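Local coordinates for putative aspartyl-tRNA synthetase (Leishmania major, PDB 6OD8), which probably charges tRNA(Asp) with L-aspartate at the expense of ATP, as a class-II aminoacyl-tRNA synthetase, at residues H323-F335 with N471-S483. Numbering follows the deposited sequence.
With EDO (1,2-ethanediol), chain H.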
loop_
_atom_site.group_PDB
_atom_site.type_symbol
_atom_site.label_atom_id
_atom_site.label_comp_id
_atom_site.label_asym_id
_atom_site.label_seq_id
_atom_site.Cartn_x
_atom_site.Cartn_y
_atom_site.Cartn_z
ATOM N N HIS A 323 -0.861 3.802 -28.180
ATOM C CA HIS A 323 -2.250 3.358 -28.133
ATOM C C HIS A 323 -2.648 3.009 -26.707
ATOM O O HIS A 323 -1.859 2.442 -25.944
ATOM C CB HIS A 323 -2.432 2.133 -29.033
ATOM C CG HIS A 323 -3.827 1.932 -29.534
ATOM N ND1 HIS A 323 -4.851 1.486 -28.729
ATOM C CD2 HIS A 323 -4.355 2.067 -30.778
ATOM C CE1 HIS A 323 -5.963 1.396 -29.442
ATOM N NE2 HIS A 323 -5.686 1.725 -30.694
ATOM N N TYR A 324 -3.905 3.299 -26.367
ATOM C CA TYR A 324 -4.378 2.891 -25.056
ATOM C C TYR A 324 -4.498 1.381 -24.909
ATOM O O TYR A 324 -4.646 0.919 -23.775
ATOM C CB TYR A 324 -5.726 3.547 -24.733
ATOM C CG TYR A 324 -6.907 2.954 -25.466
ATOM C CD1 TYR A 324 -7.716 1.994 -24.856
ATOM C CD2 TYR A 324 -7.230 3.363 -26.761
ATOM C CE1 TYR A 324 -8.805 1.454 -25.509
ATOM C CE2 TYR A 324 -8.313 2.831 -27.420
ATOM C CZ TYR A 324 -9.100 1.881 -26.798
ATOM O OH TYR A 324 -10.190 1.360 -27.462
ATOM N N TYR A 325 -4.449 0.596 -26.000
ATOM C CA TYR A 325 -4.355 -0.852 -25.835
ATOM C C TYR A 325 -3.106 -1.253 -25.056
ATOM O O TYR A 325 -3.066 -2.357 -24.510
ATOM C CB TYR A 325 -4.362 -1.583 -27.191
ATOM C CG TYR A 325 -5.717 -1.590 -27.877
ATOM C CD1 TYR A 325 -5.833 -1.901 -29.226
ATOM C CD2 TYR A 325 -6.882 -1.272 -27.172
ATOM C CE1 TYR A 325 -7.073 -1.883 -29.855
ATOM C CE2 TYR A 325 -8.133 -1.267 -27.797
ATOM C CZ TYR A 325 -8.213 -1.573 -29.139
ATOM O OH TYR A 325 -9.438 -1.576 -29.772
ATOM N N GLU A 326 -2.083 -0.385 -24.992
ATOM C CA GLU A 326 -0.935 -0.676 -24.141
ATOM C C GLU A 326 -1.337 -0.701 -22.671
ATOM O O GLU A 326 -0.804 -1.501 -21.885
ATOM C CB GLU A 326 0.163 0.362 -24.379
ATOM C CG GLU A 326 0.664 0.343 -25.811
ATOM C CD GLU A 326 1.534 1.547 -26.142
ATOM O OE1 GLU A 326 2.341 1.962 -25.281
ATOM O OE2 GLU A 326 1.409 2.057 -27.265
ATOM N N VAL A 327 -2.262 0.192 -22.287
ATOM C CA VAL A 327 -2.835 0.210 -20.940
ATOM C C VAL A 327 -3.682 -1.029 -20.698
ATOM O O VAL A 327 -3.577 -1.692 -19.656
ATOM C CB VAL A 327 -3.675 1.482 -20.731
ATOM C CG1 VAL A 327 -4.322 1.452 -19.324
ATOM C CG2 VAL A 327 -2.820 2.728 -20.925
ATOM N N LEU A 328 -4.553 -1.347 -21.653
ATOM C CA LEU A 328 -5.404 -2.513 -21.540
ATOM C C LEU A 328 -4.581 -3.797 -21.493
ATOM O O LEU A 328 -4.922 -4.732 -20.756
ATOM C CB LEU A 328 -6.393 -2.509 -22.723
ATOM C CG LEU A 328 -7.305 -3.713 -22.857
ATOM C CD1 LEU A 328 -8.164 -3.831 -21.588
ATOM C CD2 LEU A 328 -8.171 -3.536 -24.117
ATOM N N ASP A 329 -3.486 -3.857 -22.257
ATOM C CA ASP A 329 -2.581 -5.002 -22.181
ATOM C C ASP A 329 -2.076 -5.210 -20.753
ATOM O O ASP A 329 -2.054 -6.340 -20.245
ATOM C CB ASP A 329 -1.390 -4.806 -23.132
ATOM C CG ASP A 329 -1.746 -4.963 -24.606
ATOM O OD1 ASP A 329 -2.864 -5.406 -24.943
ATOM O OD2 ASP A 329 -0.881 -4.614 -25.448
ATOM N N VAL A 330 -1.644 -4.126 -20.093
ATOM C CA VAL A 330 -1.149 -4.228 -18.718
ATOM C C VAL A 330 -2.269 -4.641 -17.774
ATOM O O VAL A 330 -2.097 -5.525 -16.937
ATOM C CB VAL A 330 -0.494 -2.901 -18.285
ATOM C CG1 VAL A 330 -0.340 -2.810 -16.765
ATOM C CG2 VAL A 330 0.892 -2.775 -18.973
ATOM N N ALA A 331 -3.438 -4.012 -17.910
ATOM C CA ALA A 331 -4.568 -4.300 -17.023
ATOM C C ALA A 331 -4.994 -5.762 -17.116
ATOM O O ALA A 331 -5.299 -6.392 -16.097
ATOM C CB ALA A 331 -5.735 -3.372 -17.375
ATOM N N GLU A 332 -5.038 -6.320 -18.333
ATOM C CA GLU A 332 -5.434 -7.721 -18.476
ATOM C C GLU A 332 -4.383 -8.657 -17.895
ATOM O O GLU A 332 -4.720 -9.676 -17.271
ATOM C CB GLU A 332 -5.671 -8.064 -19.948
ATOM C CG GLU A 332 -6.948 -7.486 -20.514
ATOM C CD GLU A 332 -7.075 -7.734 -22.008
ATOM O OE1 GLU A 332 -6.061 -8.122 -22.630
ATOM O OE2 GLU A 332 -8.181 -7.545 -22.566
ATOM N N SER A 333 -3.110 -8.378 -18.161
ATOM C CA SER A 333 -2.055 -9.209 -17.595
ATOM C C SER A 333 -2.062 -9.111 -16.076
ATOM O O SER A 333 -1.805 -10.104 -15.381
ATOM C CB SER A 333 -0.689 -8.786 -18.148
ATOM O OG SER A 333 -0.634 -8.955 -19.556
ATOM N N LEU A 334 -2.370 -7.918 -15.552
ATOM C CA LEU A 334 -2.439 -7.720 -14.103
ATOM C C LEU A 334 -3.555 -8.560 -13.494
ATOM O O LEU A 334 -3.363 -9.241 -12.478
ATOM C CB LEU A 334 -2.656 -6.228 -13.797
ATOM C CG LEU A 334 -3.121 -5.855 -12.400
ATOM C CD1 LEU A 334 -2.004 -6.132 -11.404
ATOM C CD2 LEU A 334 -3.531 -4.379 -12.320
ATOM N N PHE A 335 -4.740 -8.518 -14.099
ATOM C CA PHE A 335 -5.834 -9.314 -13.550
ATOM C C PHE A 335 -5.544 -10.803 -13.698
ATOM O O PHE A 335 -5.850 -11.580 -12.795
ATOM C CB PHE A 335 -7.172 -8.933 -14.213
ATOM C CG PHE A 335 -7.904 -7.795 -13.517
ATOM C CD1 PHE A 335 -8.674 -8.034 -12.385
ATOM C CD2 PHE A 335 -7.821 -6.504 -13.999
ATOM C CE1 PHE A 335 -9.337 -6.996 -11.737
ATOM C CE2 PHE A 335 -8.488 -5.459 -13.360
ATOM C CZ PHE A 335 -9.255 -5.709 -12.240
ATOM N N ASN A 471 -11.177 6.674 -26.482
ATOM C CA ASN A 471 -10.109 5.697 -26.331
ATOM C C ASN A 471 -10.153 5.165 -24.901
ATOM O O ASN A 471 -9.295 5.467 -24.074
ATOM C CB ASN A 471 -8.764 6.350 -26.620
ATOM C CG ASN A 471 -8.615 6.758 -28.062
ATOM O OD1 ASN A 471 -9.274 6.197 -28.934
ATOM N ND2 ASN A 471 -7.734 7.728 -28.325
ATOM N N SER A 472 -11.170 4.347 -24.625
ATOM C CA SER A 472 -11.435 3.937 -23.247
ATOM C C SER A 472 -12.111 2.572 -23.240
ATOM O O SER A 472 -12.654 2.132 -24.250
ATOM C CB SER A 472 -12.324 4.957 -22.535
ATOM O OG SER A 472 -13.621 4.956 -23.092
ATOM N N TYR A 473 -12.090 1.911 -22.080
ATOM C CA TYR A 473 -12.745 0.612 -21.946
ATOM C C TYR A 473 -13.236 0.451 -20.510
ATOM O O TYR A 473 -12.766 1.126 -19.588
ATOM C CB TYR A 473 -11.792 -0.547 -22.321
ATOM C CG TYR A 473 -10.660 -0.645 -21.328
ATOM C CD1 TYR A 473 -10.809 -1.361 -20.132
ATOM C CD2 TYR A 473 -9.464 0.031 -21.547
ATOM C CE1 TYR A 473 -9.789 -1.404 -19.179
ATOM C CE2 TYR A 473 -8.428 -0.010 -20.607
ATOM C CZ TYR A 473 -8.596 -0.724 -19.430
ATOM O OH TYR A 473 -7.575 -0.748 -18.508
ATOM N N ASP A 474 -14.167 -0.484 -20.323
ATOM C CA ASP A 474 -14.565 -0.955 -19.003
ATOM C C ASP A 474 -14.281 -2.450 -18.920
ATOM O O ASP A 474 -14.420 -3.170 -19.911
ATOM C CB ASP A 474 -16.066 -0.747 -18.735
ATOM C CG ASP A 474 -16.397 0.614 -18.139
ATOM O OD1 ASP A 474 -15.524 1.507 -18.102
ATOM O OD2 ASP A 474 -17.567 0.781 -17.718
ATOM N N MET A 475 -13.912 -2.908 -17.728
ATOM C CA MET A 475 -13.839 -4.326 -17.404
ATOM C C MET A 475 -14.970 -4.730 -16.476
ATOM O O MET A 475 -15.350 -3.990 -15.566
ATOM C CB MET A 475 -12.527 -4.700 -16.708
ATOM C CG MET A 475 -11.301 -4.387 -17.502
ATOM S SD MET A 475 -9.809 -4.837 -16.570
ATOM C CE MET A 475 -8.727 -5.290 -17.925
ATOM N N PHE A 476 -15.448 -5.956 -16.667
ATOM C CA PHE A 476 -16.581 -6.483 -15.927
ATOM C C PHE A 476 -16.205 -7.823 -15.303
ATOM O O PHE A 476 -15.564 -8.667 -15.944
ATOM C CB PHE A 476 -17.812 -6.657 -16.841
ATOM C CG PHE A 476 -18.301 -5.364 -17.459
ATOM C CD1 PHE A 476 -19.302 -4.625 -16.843
ATOM C CD2 PHE A 476 -17.754 -4.889 -18.645
ATOM C CE1 PHE A 476 -19.741 -3.425 -17.387
ATOM C CE2 PHE A 476 -18.188 -3.684 -19.201
ATOM C CZ PHE A 476 -19.198 -2.958 -18.585
ATOM N N ILE A 477 -16.621 -8.011 -14.054
ATOM C CA ILE A 477 -16.529 -9.288 -13.360
ATOM C C ILE A 477 -17.934 -9.676 -12.936
ATOM O O ILE A 477 -18.616 -8.895 -12.259
ATOM C CB ILE A 477 -15.605 -9.217 -12.124
ATOM C CG1 ILE A 477 -14.188 -8.789 -12.511
ATOM C CG2 ILE A 477 -15.574 -10.572 -11.429
ATOM C CD1 ILE A 477 -13.227 -8.707 -11.297
ATOM N N ARG A 478 -18.361 -10.880 -13.322
ATOM C CA ARG A 478 -19.715 -11.360 -13.047
ATOM C C ARG A 478 -20.772 -10.305 -13.385
ATOM O O ARG A 478 -21.712 -10.073 -12.623
ATOM C CB ARG A 478 -19.848 -11.819 -11.588
ATOM C CG ARG A 478 -18.839 -12.871 -11.133
ATOM C CD ARG A 478 -19.291 -13.494 -9.829
ATOM N NE ARG A 478 -18.231 -14.259 -9.183
ATOM C CZ ARG A 478 -18.031 -15.566 -9.354
ATOM N NH1 ARG A 478 -18.818 -16.257 -10.163
ATOM N NH2 ARG A 478 -17.045 -16.185 -8.704
ATOM N N GLY A 479 -20.620 -9.654 -14.541
ATOM C CA GLY A 479 -21.638 -8.735 -15.022
ATOM C C GLY A 479 -21.651 -7.370 -14.369
ATOM O O GLY A 479 -22.628 -6.624 -14.536
ATOM N N GLU A 480 -20.606 -7.014 -13.619
ATOM C CA GLU A 480 -20.556 -5.735 -12.927
ATOM C C GLU A 480 -19.214 -5.071 -13.177
ATOM O O GLU A 480 -18.168 -5.733 -13.145
ATOM C CB GLU A 480 -20.801 -5.924 -11.423
ATOM C CG GLU A 480 -22.144 -6.590 -11.169
ATOM C CD GLU A 480 -22.559 -6.537 -9.707
ATOM O OE1 GLU A 480 -22.360 -5.482 -9.054
ATOM O OE2 GLU A 480 -23.089 -7.547 -9.218
ATOM N N GLU A 481 -19.268 -3.756 -13.420
ATOM C CA GLU A 481 -18.084 -2.978 -13.751
ATOM C C GLU A 481 -17.097 -2.995 -12.590
ATOM O O GLU A 481 -17.463 -2.740 -11.443
ATOM C CB GLU A 481 -18.497 -1.537 -14.088
ATOM C CG GLU A 481 -17.386 -0.655 -14.646
ATOM C CD GLU A 481 -16.668 0.176 -13.578
ATOM O OE1 GLU A 481 -17.169 0.264 -12.433
ATOM O OE2 GLU A 481 -15.596 0.739 -13.891
ATOM N N ILE A 482 -15.835 -3.291 -12.884
ATOM C CA ILE A 482 -14.803 -3.299 -11.852
ATOM C C ILE A 482 -13.686 -2.289 -12.127
ATOM O O ILE A 482 -13.018 -1.844 -11.179
ATOM C CB ILE A 482 -14.218 -4.717 -11.656
ATOM C CG1 ILE A 482 -13.289 -4.781 -10.431
ATOM C CG2 ILE A 482 -13.446 -5.170 -12.898
ATOM C CD1 ILE A 482 -13.986 -4.454 -9.090
ATOM N N SER A 483 -13.498 -1.848 -13.369
ATOM C CA SER A 483 -12.400 -0.939 -13.674
ATOM C C SER A 483 -12.679 -0.257 -15.005
ATOM O O SER A 483 -13.187 -0.886 -15.932
ATOM C CB SER A 483 -11.055 -1.688 -13.729
ATOM O OG SER A 483 -9.956 -0.786 -13.967
HETATM C C1 EDO H . -3.409 -9.987 -21.753
HETATM O O1 EDO H . -2.382 -10.963 -21.511
HETATM C C2 EDO H . -2.927 -8.892 -22.693
HETATM O O2 EDO H . -1.584 -8.524 -22.358
#
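The Tyr-324 ring lies between two layers: on one face the backbone of Asn-471 and Ser-472, with Asn-471 C 3.7 Å above the ring centre, and on the opposite face Tyr-325 CD2, offset toward the rim. Asn-471 CB reaches Tyr-324 CD2 at 3.4 Å, and the Asn-471 amide is nearly parallel to the ring. At the ring's edge Tyr-324 CD1 meets Tyr-473 CD2. The Tyr-473 ring takes Leu-328 CD1 over one face, a CH-pi contact 3.7 Å from the centroid and 7° off the normal; with Leu-328 CG anti to the backbone N (chi1 175°) the branch is carried toward the ring, and the second torsion lays CD1 over it. Tyr-473 OH ends 3.4 Å from Ala-331 CB. This is helix 325-342 packed on the central mixed, mainly antiparallel sheet of the class-II synthetase catalytic domain; its 325-335 portion runs nearly parallel to strand 472-477, 16° apart, and the strand's hairpin partner begins at Glu-480 after a type I' turn. Ile-482 and Ser-483 form a classic bulge opposite Met-475. The Met-475 chain bends at chi3, so that CE sits 3.6 Å from Ala-331 CB and also touches Glu-332 CG. Met-475 SD approaches Phe-335 CE2 at 3.5 Å, an oblique Met-aromatic contact, while Ile-477 CD1 and Ile-482 CG2 come obliquely to CE1 and CZ from the same side of the ring plane. No hydrogen bond joins the two segments; Tyr-324 OH bonds Asp-449, and the Glu-332 carboxylate pairs with Arg-401. Ser-65 of the second subunit bonds Tyr-324 N.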